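Local coordinates for protein Epf (Streptococcus pyogenes, PDB 4ES8) that acts as a cell-surface adhesin that binds to cells through an N-terminal domain containing a carbohydrate-binding module, at residues 38-43 against 78-83; 188-193 against 207-212; 26-31 against 83-88. All coordinates share one frame; numbering follows the deposited sequence.

Interaction 1. Residues 38-43 against 78-83. With ACT (acetate ion), chain D.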
ATOM      1  N   GLY A  38      -7.544  14.436  -2.026  1.00 13.54           N
ATOM      2  CA  GLY A  38      -6.125  14.328  -2.350  1.00 12.19           C
ATOM      3  C   GLY A  38      -5.240  15.355  -1.670  1.00 12.79           C
ATOM      4  O   GLY A  38      -4.082  15.511  -2.077  1.00 11.89           O
ATOM      5  N   SER A  39      -5.751  16.073  -0.643  1.00  9.47           N
ATOM      6  CA  SER A  39      -4.865  16.992   0.091  1.00  8.33           C
ATOM      7  C   SER A  39      -3.818  16.190   0.886  1.00  9.81           C
ATOM      8  O   SER A  39      -4.022  14.995   1.144  1.00  8.38           O
ATOM      9  CB  SER A  39      -5.652  17.890   1.051  1.00  8.06           C
ATOM     10  OG  SER A  39      -6.343  17.082   1.995  1.00 12.56           O
ATOM     11  N   SER A  40      -2.699  16.852   1.238  1.00  7.87           N
ATOM     12  CA  SER A  40      -1.649  16.172   1.984  1.00  6.50           C
ATOM     13  C   SER A  40      -1.546  16.735   3.392  1.00  7.20           C
ATOM     14  O   SER A  40      -1.848  17.913   3.598  1.00  7.43           O
ATOM     15  CB  SER A  40      -0.305  16.312   1.268  1.00  8.22           C
ATOM     16  OG  SER A  40      -0.360  15.701  -0.009  1.00  8.95           O
ATOM     17  N   GLY A  41      -1.129  15.886   4.340  1.00  6.63           N
ATOM     18  CA  GLY A  41      -0.919  16.292   5.726  1.00  6.08           C
ATOM     19  C   GLY A  41       0.410  17.003   5.891  1.00  8.82           C
ATOM     20  O   GLY A  41       1.366  16.777   5.131  1.00  7.79           O
ATOM     21  N   ARG A  42       0.488  17.838   6.919  1.00  6.62           N
ATOM     22  CA  ARG A  42       1.650  18.668   7.190  1.00  5.30           C
ATOM     23  C   ARG A  42       1.750  18.758   8.712  1.00  8.63           C
ATOM     24  O   ARG A  42       0.764  19.070   9.382  1.00  7.10           O
ATOM     25  CB  ARG A  42       1.487  20.053   6.518  1.00  4.56           C
ATOM     26  CG  ARG A  42       0.058  20.605   6.653  1.00  7.36           C
ATOM     27  CD  ARG A  42      -0.074  21.932   5.924  1.00  6.86           C
ATOM     28  NE  ARG A  42      -1.473  22.173   5.581  1.00  7.73           N
ATOM     29  CZ  ARG A  42      -2.245  23.078   6.177  1.00 10.83           C
ATOM     30  NH1 ARG A  42      -1.779  23.788   7.209  1.00  8.74           N
ATOM     31  NH2 ARG A  42      -3.508  23.236   5.793  1.00  8.89           N
ATOM     32  N   PHE A  43       2.911  18.383   9.255  1.00  5.11           N
ATOM     33  CA  PHE A  43       3.059  18.264  10.709  1.00  4.20           C
ATOM     34  C   PHE A  43       4.416  18.725  11.167  1.00  7.22           C
ATOM     35  O   PHE A  43       5.335  18.827  10.349  1.00  7.30           O
ATOM     36  CB  PHE A  43       2.939  16.769  11.089  1.00  6.34           C
ATOM     37  CG  PHE A  43       1.668  16.079  10.651  1.00  5.62           C
ATOM     38  CD1 PHE A  43       1.567  15.508   9.381  1.00  6.48           C
ATOM     39  CD2 PHE A  43       0.562  16.026  11.493  1.00  7.15           C
ATOM     40  CE1 PHE A  43       0.387  14.870   8.968  1.00  7.23           C
ATOM     41  CE2 PHE A  43      -0.629  15.402  11.075  1.00  9.64           C
ATOM     42  CZ  PHE A  43      -0.709  14.828   9.815  1.00  8.32           C
ATOM     43  N   ILE A  78       6.486  25.599   4.007  1.00  7.60           N
ATOM     44  CA  ILE A  78       6.183  24.372   3.260  1.00  6.57           C
ATOM     45  C   ILE A  78       5.656  24.742   1.879  1.00 10.03           C
ATOM     46  O   ILE A  78       5.073  25.822   1.705  1.00  9.98           O
ATOM     47  CB  ILE A  78       5.191  23.497   4.048  1.00  8.33           C
ATOM     48  CG1 ILE A  78       3.856  24.243   4.325  1.00  9.04           C
ATOM     49  CG2 ILE A  78       5.879  22.978   5.355  1.00  8.25           C
ATOM     50  CD1 ILE A  78       2.811  23.354   5.070  1.00  7.84           C
ATOM     51  N   LYS A  79       5.837  23.845   0.899  1.00  6.97           N
ATOM     52  CA  LYS A  79       5.414  24.152  -0.476  1.00  6.53           C
ATOM     53  C   LYS A  79       4.971  22.895  -1.168  1.00  9.31           C
ATOM     54  O   LYS A  79       5.643  21.854  -1.070  1.00  8.62           O
ATOM     55  CB  LYS A  79       6.562  24.816  -1.267  1.00  9.00           C
ATOM     56  CG  LYS A  79       6.226  25.201  -2.710  1.00  9.83           C
ATOM     57  CD  LYS A  79       7.381  26.003  -3.390  1.00 11.50           C
ATOM     58  CE  LYS A  79       8.693  25.242  -3.531  1.00 13.91           C
ATOM     59  NZ  LYS A  79       8.596  24.083  -4.467  1.00 13.59           N
ATOM     60  N   ILE A  80       3.826  22.982  -1.852  1.00  6.94           N
ATOM     61  CA  ILE A  80       3.304  21.830  -2.567  1.00  6.36           C
ATOM     62  C   ILE A  80       2.855  22.247  -3.952  1.00 10.89           C
ATOM     63  O   ILE A  80       2.440  23.412  -4.182  1.00  9.87           O
ATOM     64  CB  ILE A  80       2.128  21.194  -1.760  1.00  9.09           C
ATOM     65  CG1 ILE A  80       1.837  19.748  -2.179  1.00  8.28           C
ATOM     66  CG2 ILE A  80       0.849  22.076  -1.801  1.00  9.83           C
ATOM     67  CD1 ILE A  80       0.865  19.022  -1.167  1.00  8.80           C
ATOM     68  N   ASP A  81       2.989  21.319  -4.880  1.00  7.80           N
ATOM     69  CA  ASP A  81       2.452  21.527  -6.215  1.00  8.01           C
ATOM     70  C   ASP A  81       2.046  20.162  -6.770  1.00 11.46           C
ATOM     71  O   ASP A  81       2.061  19.153  -6.041  1.00 11.85           O
ATOM     72  CB  ASP A  81       3.406  22.320  -7.117  1.00  9.37           C
ATOM     73  CG  ASP A  81       4.722  21.660  -7.403  1.00 11.81           C
ATOM     74  OD1 ASP A  81       4.781  20.402  -7.363  1.00 11.29           O
ATOM     75  OD2 ASP A  81       5.690  22.386  -7.698  1.00 17.57           O
ATOM     76  N   LYS A  82       1.667  20.111  -8.056  1.00 10.21           N
ATOM     77  CA  LYS A  82       1.130  18.907  -8.662  1.00 11.20           C
ATOM     78  C   LYS A  82       2.050  17.689  -8.550  1.00 11.81           C
ATOM     79  O   LYS A  82       1.553  16.571  -8.561  1.00 12.12           O
ATOM     80  CB  LYS A  82       0.813  19.188 -10.154  1.00 16.69           C
ATOM     81  CG  LYS A  82      -0.072  18.150 -10.829  1.00 39.80           C
ATOM     82  CD  LYS A  82      -0.143  18.365 -12.345  1.00 50.33           C
ATOM     83  CE  LYS A  82      -0.797  17.208 -13.064  1.00 64.34           C
ATOM     84  NZ  LYS A  82      -2.234  17.062 -12.711  1.00 72.10           N
ATOM     85  N   GLN A  83       3.377  17.903  -8.464  1.00  9.89           N
ATOM     86  CA  GLN A  83       4.303  16.781  -8.447  1.00 10.28           C
ATOM     87  C   GLN A  83       5.183  16.716  -7.228  1.00 11.60           C
ATOM     88  O   GLN A  83       5.821  15.679  -7.054  1.00 11.95           O
ATOM     89  CB  GLN A  83       5.245  16.851  -9.676  1.00 13.53           C
ATOM     90  CG  GLN A  83       4.514  16.720 -11.011  1.00 33.66           C
ATOM     91  CD  GLN A  83       5.467  16.510 -12.158  1.00 62.81           C
ATOM     92  OE1 GLN A  83       6.047  17.460 -12.695  1.00 60.28           O
ATOM     93  NE2 GLN A  83       5.637  15.258 -12.569  1.00 56.96           N
TER
HETATM   94  C   ACT D 502      -4.618  25.658   8.227  1.00 12.95           C
HETATM   95  O   ACT D 502      -5.202  24.837   7.487  1.00 10.81           O
HETATM   96  OXT ACT D 502      -3.425  25.632   8.574  1.00 10.21           O
HETATM   97  CH3 ACT D 502      -5.388  26.873   8.774  1.00 13.39           C
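Ser40 and Arg42 pack on Ile80 and Ile78 between two facing beta sheets, through side chains alone. Ser40 lies just before strand 41-46 and Arg42 at its start, while both isoleucines are on strand 76-80. No hydrogen bond crosses between the segments, and the matched CA atoms of Arg42 and Ile78 lie 8.3 Å apart. That is a packing distance between layers, not a strand pairing. All four touching residues are buried.

Both isoleucines touch with the end of the chain. Ile80 has CG1 anti to its backbone N (chi1 -161°), and its CD1 reaches Ser40, 3.7 Å from OG and 3.8 Å from CB. Ile78 CD1 meets the aliphatic part of Arg42, with CD at 3.3 Å, a tight approach, and CB at 3.8 Å. The two side chains cross at about a right angle.

Arg42 is extended from CG to NE, which carries its guanidinium past Ile78 to an acetate, probably from the crystallisation liquor. The acetate lies at the guanidinium edge, in plane. NH1 of Arg42 gives a nearly straight hydrogen bond to acetate OXT (2.8 Å, 176°), and NH2 is hydrogen-bonded to acetate O at 2.9 Å. NH1 and NH2 are also hydrogen-bonded to the carbonyls of His55 and Trp32, respectively, and Ile57 N holds the acetate as well. These bonds fix the rotation of the buried guanidinium. Ile85 of strand 84-89 touches both Ser40 and Ile80. Side chains packed between two facing antiparallel sheets are typical of a beta-sandwich, consistent with the carbohydrate-binding module of this domain.

Interaction 2. Residues 188-193 against 207-212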
ATOM      1  N   LEU A 188       2.298   7.664   3.001  1.00  6.99           N
ATOM      2  CA  LEU A 188       3.744   7.700   2.998  1.00  5.99           C
ATOM      3  C   LEU A 188       4.102   8.906   3.844  1.00  8.86           C
ATOM      4  O   LEU A 188       3.629  10.017   3.547  1.00  7.96           O
ATOM      5  CB  LEU A 188       4.331   7.813   1.575  1.00  6.59           C
ATOM      6  CG  LEU A 188       5.850   8.104   1.524  1.00 10.31           C
ATOM      7  CD1 LEU A 188       6.687   6.943   2.104  1.00  9.77           C
ATOM      8  CD2 LEU A 188       6.310   8.332   0.097  1.00 11.33           C
ATOM      9  N   VAL A 189       4.884   8.706   4.905  1.00  5.79           N
ATOM     10  CA  VAL A 189       5.315   9.797   5.775  1.00  4.80           C
ATOM     11  C   VAL A 189       6.720  10.218   5.379  1.00  8.60           C
ATOM     12  O   VAL A 189       7.646   9.401   5.402  1.00  7.53           O
ATOM     13  CB  VAL A 189       5.239   9.436   7.283  1.00  7.03           C
ATOM     14  CG1 VAL A 189       5.305  10.722   8.123  1.00  6.64           C
ATOM     15  CG2 VAL A 189       3.951   8.677   7.585  1.00  6.98           C
ATOM     16  N   LEU A 190       6.852  11.482   4.974  1.00  6.45           N
ATOM     17  CA  LEU A 190       8.136  12.040   4.504  1.00  6.42           C
ATOM     18  C   LEU A 190       8.654  12.977   5.576  1.00  9.39           C
ATOM     19  O   LEU A 190       8.105  14.079   5.748  1.00  8.03           O
ATOM     20  CB  LEU A 190       7.920  12.783   3.187  1.00  6.48           C
ATOM     21  CG  LEU A 190       7.466  11.872   2.034  1.00  8.65           C
ATOM     22  CD1 LEU A 190       6.923  12.691   0.898  1.00  9.62           C
ATOM     23  CD2 LEU A 190       8.605  10.962   1.551  1.00 11.17           C
ATOM     24  N   LEU A 191       9.638  12.514   6.365  1.00  6.90           N
ATOM     25  CA  LEU A 191      10.118  13.275   7.508  1.00  6.35           C
ATOM     26  C   LEU A 191      11.476  13.857   7.292  1.00  8.46           C
ATOM     27  O   LEU A 191      12.346  13.223   6.693  1.00  8.16           O
ATOM     28  CB  LEU A 191      10.171  12.398   8.792  1.00  6.24           C
ATOM     29  CG  LEU A 191       8.891  11.620   9.113  1.00  9.15           C
ATOM     30  CD1 LEU A 191       9.013  10.179   8.652  1.00  9.17           C
ATOM     31  CD2 LEU A 191       8.608  11.641  10.611  1.00 11.06           C
ATOM     32  N   SER A 192      11.677  15.071   7.823  1.00  5.89           N
ATOM     33  CA  SER A 192      13.013  15.678   7.788  1.00  5.44           C
ATOM     34  C   SER A 192      13.252  16.404   9.088  1.00  7.95           C
ATOM     35  O   SER A 192      12.307  16.684   9.835  1.00  6.30           O
ATOM     36  CB  SER A 192      13.171  16.614   6.590  1.00  7.37           C
ATOM     37  OG  SER A 192      12.228  17.673   6.584  1.00  7.76           O
ATOM     38  N   LYS A 193      14.520  16.693   9.384  1.00  6.84           N
ATOM     39  CA  LYS A 193      14.804  17.421  10.600  1.00  7.17           C
ATOM     40  C   LYS A 193      16.126  18.142  10.511  1.00  9.63           C
ATOM     41  O   LYS A 193      16.974  17.800   9.679  1.00  9.04           O
ATOM     42  CB  LYS A 193      14.750  16.495  11.826  1.00 10.16           C
ATOM     43  CG  LYS A 193      15.964  15.628  12.047  1.00 11.82           C
ATOM     44  CD  LYS A 193      15.909  15.025  13.462  1.00 15.16           C
ATOM     45  CE  LYS A 193      16.859  13.890  13.678  1.00 27.30           C
ATOM     46  NZ  LYS A 193      16.646  13.262  15.012  1.00 27.78           N
ATOM     47  N   LYS A 207       9.435  14.194  -4.611  1.00  6.97           N
ATOM     48  CA  LYS A 207       8.523  14.361  -5.745  1.00  6.54           C
ATOM     49  C   LYS A 207       8.206  13.076  -6.474  1.00  9.04           C
ATOM     50  O   LYS A 207       8.857  12.053  -6.253  1.00  8.35           O
ATOM     51  CB  LYS A 207       9.115  15.367  -6.764  1.00 10.46           C
ATOM     52  CG  LYS A 207      10.476  14.973  -7.308  1.00 13.75           C
ATOM     53  CD  LYS A 207      11.066  16.111  -8.169  1.00 16.62           C
ATOM     54  CE  LYS A 207      12.500  15.810  -8.516  1.00 30.88           C
ATOM     55  NZ  LYS A 207      13.024  16.731  -9.564  1.00 34.45           N
ATOM     56  N   ASN A 208       7.179  13.141  -7.335  1.00  8.11           N
ATOM     57  CA  ASN A 208       6.768  12.060  -8.261  1.00  7.85           C
ATOM     58  C   ASN A 208       6.505  10.750  -7.505  1.00 11.12           C
ATOM     59  O   ASN A 208       7.136   9.709  -7.743  1.00 10.66           O
ATOM     60  CB  ASN A 208       7.814  11.904  -9.363  1.00  9.01           C
ATOM     61  CG  ASN A 208       7.857  13.148 -10.230  1.00 21.43           C
ATOM     62  OD1 ASN A 208       6.830  13.822 -10.466  1.00 18.25           O
ATOM     63  ND2 ASN A 208       9.025  13.469 -10.742  1.00 19.70           N
ATOM     64  N   LEU A 209       5.532  10.849  -6.603  1.00  9.23           N
ATOM     65  CA  LEU A 209       5.133   9.756  -5.720  0.50  9.87           C
ATOM     66  C   LEU A 209       4.180   8.799  -6.431  1.00 13.03           C
ATOM     67  O   LEU A 209       3.242   9.234  -7.110  1.00 14.13           O
ATOM     68  CB  LEU A 209       4.496  10.332  -4.450  0.50 10.33           C
ATOM     69  CG  LEU A 209       5.352  11.413  -3.756  0.50 14.75           C
ATOM     70  CD1 LEU A 209       4.590  12.711  -3.571  0.50 15.17           C
ATOM     71  CD2 LEU A 209       5.930  10.931  -2.471  0.50 17.89           C
ATOM     72  N   LYS A 210       4.431   7.498  -6.291  1.00  8.33           N
ATOM     73  CA  LYS A 210       3.592   6.446  -6.892  1.00  7.68           C
ATOM     74  C   LYS A 210       3.488   5.294  -5.919  1.00 10.83           C
ATOM     75  O   LYS A 210       4.412   5.088  -5.130  1.00  9.30           O
ATOM     76  CB  LYS A 210       4.188   5.921  -8.224  1.00 10.43           C
ATOM     77  CG  LYS A 210       4.146   6.889  -9.410  1.00 15.09           C
ATOM     78  CD  LYS A 210       4.892   6.279 -10.619  1.00 15.34           C
ATOM     79  CE  LYS A 210       5.232   7.360 -11.619  1.00 29.58           C
ATOM     80  NZ  LYS A 210       5.693   6.787 -12.912  1.00 47.63           N
ATOM     81  N   ILE A 211       2.392   4.513  -5.988  1.00  6.67           N
ATOM     82  CA  ILE A 211       2.273   3.291  -5.192  1.00  6.23           C
ATOM     83  C   ILE A 211       1.474   2.291  -6.003  1.00  9.85           C
ATOM     84  O   ILE A 211       0.438   2.650  -6.566  1.00  9.01           O
ATOM     85  CB  ILE A 211       1.704   3.484  -3.767  1.00  8.52           C
ATOM     86  CG1 ILE A 211       1.663   2.152  -2.983  1.00  8.58           C
ATOM     87  CG2 ILE A 211       0.324   4.186  -3.779  1.00 10.03           C
ATOM     88  CD1 ILE A 211       1.115   2.277  -1.531  1.00  9.88           C
ATOM     89  N   ILE A 212       1.911   1.033  -6.031  1.00  6.93           N
ATOM     90  CA  ILE A 212       1.172  -0.016  -6.738  1.00  6.55           C
ATOM     91  C   ILE A 212       1.079  -1.240  -5.873  1.00  9.36           C
ATOM     92  O   ILE A 212       1.943  -1.468  -5.008  1.00  8.31           O
ATOM     93  CB  ILE A 212       1.809  -0.385  -8.103  1.00  9.62           C
ATOM     94  CG1 ILE A 212       3.289  -0.826  -7.961  1.00  9.22           C
ATOM     95  CG2 ILE A 212       1.652   0.799  -9.089  1.00  8.67           C
ATOM     96  CD1 ILE A 212       3.795  -1.681  -9.152  1.00 13.15           C
TER
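Leu188 and Leu190 meet Leu209 inside the beta-sandwich of the adhesin domain. Strand 186-194 belongs to one antiparallel sheet and strand 202-213 to the other. The nearest matched CA atoms, those of Leu188 and Leu209, are 9.1 Å apart, and no hydrogen bond links the segments. The contact is wholly apolar and buried.

The two leucines of strand 186-194 are two residues apart, so both point into the space between the sheets. Their side chains differ in shape. Leu188 holds CG anti to the backbone N (chi1 170°) and offers CD2. Leu190 turns CG anti to its carbonyl carbon instead (chi1 -64°) and offers CD1. Leu209 was modelled in two conformers, so its contacts hold for one of them and are less certain.

The approaches differ too. The Leu188 and Leu209 side chains run at a slant to each other. Those of Leu190 and Leu209 run antiparallel, side by side. Ile116 and Phe118 of strand 113-123, the neighbour of strand 202-213, also pack on Leu188. On the other sheet, strand 97-105 is hydrogen-bonded through its backbone to Leu188 and Leu190. In this conformer a single methyl of Leu209 makes both contacts: its CD2 lies 3.7 Å from Leu188 CD2 and 3.9 Å from Leu190 CD1.

Interaction 3. Residues 26-31 against 83-88. With ACT (acetate ion), chain E.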
ATOM      1  N   MET A  26      -1.823   6.270  -5.423  1.00  7.68           N
ATOM      2  CA  MET A  26      -1.554   7.518  -4.716  0.50  7.11           C
ATOM      3  C   MET A  26      -2.776   8.388  -4.697  1.00 10.54           C
ATOM      4  O   MET A  26      -3.582   8.308  -5.646  1.00 10.52           O
ATOM      5  CB  MET A  26      -0.463   8.302  -5.449  0.50  8.19           C
ATOM      6  CG  MET A  26       0.896   7.776  -5.228  0.50  9.90           C
ATOM      7  SD  MET A  26       1.407   7.617  -3.498  0.50 11.74           S
ATOM      8  CE  MET A  26       1.238   9.178  -2.980  0.50  9.78           C
ATOM      9  N   ASN A  27      -2.930   9.235  -3.687  1.00  7.22           N
ATOM     10  CA  ASN A  27      -4.000  10.224  -3.676  1.00  6.68           C
ATOM     11  C   ASN A  27      -3.327  11.557  -3.364  1.00  9.55           C
ATOM     12  O   ASN A  27      -3.408  12.062  -2.225  1.00  8.82           O
ATOM     13  CB  ASN A  27      -5.158   9.892  -2.741  1.00  8.62           C
ATOM     14  CG  ASN A  27      -6.372  10.769  -3.040  1.00 13.84           C
ATOM     15  OD1 ASN A  27      -6.395  11.535  -4.029  1.00 11.27           O
ATOM     16  ND2 ASN A  27      -7.404  10.644  -2.218  1.00 14.88           N
ATOM     17  N   PHE A  28      -2.601  12.100  -4.366  1.00  8.77           N
ATOM     18  CA  PHE A  28      -1.818  13.318  -4.203  1.00  8.55           C
ATOM     19  C   PHE A  28      -2.262  14.351  -5.239  1.00 10.98           C
ATOM     20  O   PHE A  28      -1.852  14.252  -6.404  1.00  9.99           O
ATOM     21  CB  PHE A  28      -0.304  13.008  -4.324  1.00  8.92           C
ATOM     22  CG  PHE A  28       0.585  14.222  -4.192  1.00  8.31           C
ATOM     23  CD1 PHE A  28       0.948  14.709  -2.942  1.00 10.62           C
ATOM     24  CD2 PHE A  28       1.092  14.859  -5.321  1.00 10.00           C
ATOM     25  CE1 PHE A  28       1.787  15.835  -2.822  1.00 11.05           C
ATOM     26  CE2 PHE A  28       1.928  15.975  -5.197  1.00 12.38           C
ATOM     27  CZ  PHE A  28       2.269  16.459  -3.948  1.00 10.54           C
ATOM     28  N   LYS A  29      -3.120  15.312  -4.826  1.00  8.83           N
ATOM     29  CA  LYS A  29      -3.601  16.329  -5.773  1.00  9.11           C
ATOM     30  C   LYS A  29      -2.814  17.649  -5.686  1.00 12.19           C
ATOM     31  O   LYS A  29      -3.139  18.603  -6.394  1.00 14.42           O
ATOM     32  CB  LYS A  29      -5.100  16.575  -5.599  1.00 10.92           C
ATOM     33  CG  LYS A  29      -5.957  15.417  -6.122  1.00 14.71           C
ATOM     34  CD  LYS A  29      -6.414  15.645  -7.544  1.00 29.60           C
ATOM     35  CE  LYS A  29      -7.299  14.514  -8.006  1.00 29.23           C
ATOM     36  NZ  LYS A  29      -8.678  14.623  -7.459  1.00 28.84           N
ATOM     37  N   GLY A  30      -1.789  17.710  -4.829  1.00  7.56           N
ATOM     38  CA  GLY A  30      -0.931  18.879  -4.718  1.00  7.54           C
ATOM     39  C   GLY A  30      -1.601  20.061  -4.056  1.00  9.98           C
ATOM     40  O   GLY A  30      -1.532  21.191  -4.558  1.00 11.31           O
ATOM     41  N   THR A  31      -2.222  19.817  -2.892  1.00  7.68           N
ATOM     42  CA  THR A  31      -2.885  20.910  -2.191  1.00  8.41           C
ATOM     43  C   THR A  31      -2.833  20.735  -0.680  1.00 10.49           C
ATOM     44  O   THR A  31      -2.913  19.598  -0.153  1.00  8.94           O
ATOM     45  CB  THR A  31      -4.383  21.054  -2.670  1.00  9.88           C
ATOM     46  OG1 THR A  31      -4.979  22.166  -1.991  1.00 11.56           O
ATOM     47  CG2 THR A  31      -5.231  19.791  -2.421  1.00 11.09           C
ATOM     48  N   GLN A  83       3.377  17.903  -8.464  1.00  9.89           N
ATOM     49  CA  GLN A  83       4.303  16.781  -8.447  1.00 10.28           C
ATOM     50  C   GLN A  83       5.183  16.716  -7.228  1.00 11.60           C
ATOM     51  O   GLN A  83       5.821  15.679  -7.054  1.00 11.95           O
ATOM     52  CB  GLN A  83       5.245  16.851  -9.676  1.00 13.53           C
ATOM     53  CG  GLN A  83       4.514  16.720 -11.011  1.00 33.66           C
ATOM     54  CD  GLN A  83       5.467  16.510 -12.158  1.00 62.81           C
ATOM     55  OE1 GLN A  83       6.047  17.460 -12.695  1.00 60.28           O
ATOM     56  NE2 GLN A  83       5.637  15.258 -12.569  1.00 56.96           N
ATOM     57  N   SER A  84       5.266  17.776  -6.411  1.00  6.88           N
ATOM     58  CA  SER A  84       6.272  17.789  -5.346  1.00  7.29           C
ATOM     59  C   SER A  84       5.785  18.350  -4.038  1.00  8.99           C
ATOM     60  O   SER A  84       4.749  19.037  -3.978  1.00  9.32           O
ATOM     61  CB  SER A  84       7.469  18.635  -5.791  1.00  9.40           C
ATOM     62  OG  SER A  84       7.133  20.010  -5.908  1.00 10.64           O
ATOM     63  N   ILE A  85       6.550  18.081  -2.977  1.00  5.90           N
ATOM     64  CA  ILE A  85       6.227  18.572  -1.645  1.00  5.96           C
ATOM     65  C   ILE A  85       7.558  18.868  -0.962  1.00  8.32           C
ATOM     66  O   ILE A  85       8.518  18.103  -1.126  1.00  6.47           O
ATOM     67  CB  ILE A  85       5.325  17.556  -0.903  1.00  8.26           C
ATOM     68  CG1 ILE A  85       4.711  18.166   0.345  1.00  8.14           C
ATOM     69  CG2 ILE A  85       6.030  16.195  -0.613  1.00  8.35           C
ATOM     70  CD1 ILE A  85       3.544  17.331   0.855  1.00  8.13           C
ATOM     71  N   ALA A  86       7.659  20.035  -0.316  1.00  6.69           N
ATOM     72  CA  ALA A  86       8.944  20.475   0.211  1.00  6.45           C
ATOM     73  C   ALA A  86       8.829  21.241   1.508  1.00  8.57           C
ATOM     74  O   ALA A  86       7.795  21.872   1.770  1.00  7.15           O
ATOM     75  CB  ALA A  86       9.621  21.378  -0.829  1.00  7.86           C
ATOM     76  N   ALA A  87       9.926  21.199   2.296  1.00  6.82           N
ATOM     77  CA  ALA A  87      10.047  21.958   3.541  1.00  6.44           C
ATOM     78  C   ALA A  87      11.260  22.853   3.483  1.00 10.09           C
ATOM     79  O   ALA A  87      12.272  22.495   2.853  1.00  8.35           O
ATOM     80  CB  ALA A  87      10.166  21.017   4.734  1.00  7.54           C
ATOM     81  N   ARG A  88      11.163  24.004   4.151  1.00  6.47           N
ATOM     82  CA  ARG A  88      12.243  24.978   4.274  1.00  6.56           C
ATOM     83  C   ARG A  88      12.397  25.290   5.739  1.00 10.94           C
ATOM     84  O   ARG A  88      11.402  25.629   6.395  1.00 10.08           O
ATOM     85  CB  ARG A  88      11.948  26.256   3.474  1.00  9.34           C
ATOM     86  CG  ARG A  88      12.879  27.420   3.838  1.00 10.36           C
ATOM     87  CD  ARG A  88      12.740  28.588   2.875  1.00  9.64           C
ATOM     88  NE  ARG A  88      13.234  28.226   1.558  1.00 10.12           N
ATOM     89  CZ  ARG A  88      13.038  28.956   0.467  1.00 15.03           C
ATOM     90  NH1 ARG A  88      12.430  30.139   0.548  1.00 13.75           N
ATOM     91  NH2 ARG A  88      13.485  28.535  -0.706  1.00 11.24           N
TER
HETATM   92  C   ACT E 503      10.551  32.614   2.603  1.00 26.59           C
HETATM   93  O   ACT E 503      10.271  33.611   3.304  1.00 27.59           O
HETATM   94  OXT ACT E 503      11.628  31.992   2.768  1.00 23.21           O
HETATM   95  CH3 ACT E 503       9.611  32.280   1.455  1.00 26.30           C
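Phe28 meets a backbone oxygen with the edge of its ring. Its CZ lies 3.6 Å from Ser84 O, and that oxygen sits in the ring plane. The approach suits a carbonyl, because the C-H rim of a phenyl ring is slightly positive. No hydrogen bond joins the two segments.

The ring carries nearly all of the contact. Phe28 CG is anti to the backbone N (chi1 179°), which sends the ring out from the loop towards the turn into strand 84-89. CE2, CZ and CE1 each have a partner. CE2 approaches Gln83 C obliquely at 3.9 Å, CZ takes Ser84 O, and CE1 meets Ile85 CD1 at 4.3 Å. The isoleucine methyl also lies at the ring edge. One ring face is covered from within the same loop, where Gly30 N stands 4.0 Å above the plane, over the centre of the Phe28 ring. Ser84 turns its CB away from the loop, and its OG is hydrogen-bonded to Asp81 OD1.

At the far end of the strand, Arg88 NH1 is hydrogen-bonded to acetate OXT at 3.0 Å. The acetate probably comes from the crystallisation liquor. Arg88 NE forms a salt bridge with Asp203. Phe28 also packs on Val103 of strand 97-105 and Ile80 of strand 76-80, so the loop after strand 26-27 lies at the margin between the two sheets, beside the turn that joins strands 76-80 and 84-89.

Interactions 1 and 2 join the two sheets of the adhesin domain and are buried. Interaction 3 packs the loop after strand 26-27 on one of them and is partly exposed. Interactions 1 and 3 are close, with centres about 4 Å apart. They share Gln83 and use both arms of the hairpin 76-80/84-89, where Lys79 O and Ala86 N are probably hydrogen-bonded. In that sheet interaction 2 takes the next strand, 202-213, and Gln83 O is probably hydrogen-bonded to Asn208 N. Leucine methyls alone meet in interaction 2. Interaction 1 adds a serine and the aliphatic part of an arginine. Interaction 3 sets an aromatic edge against backbone. Interactions 1 and 3 each include an arginine holding an acetate.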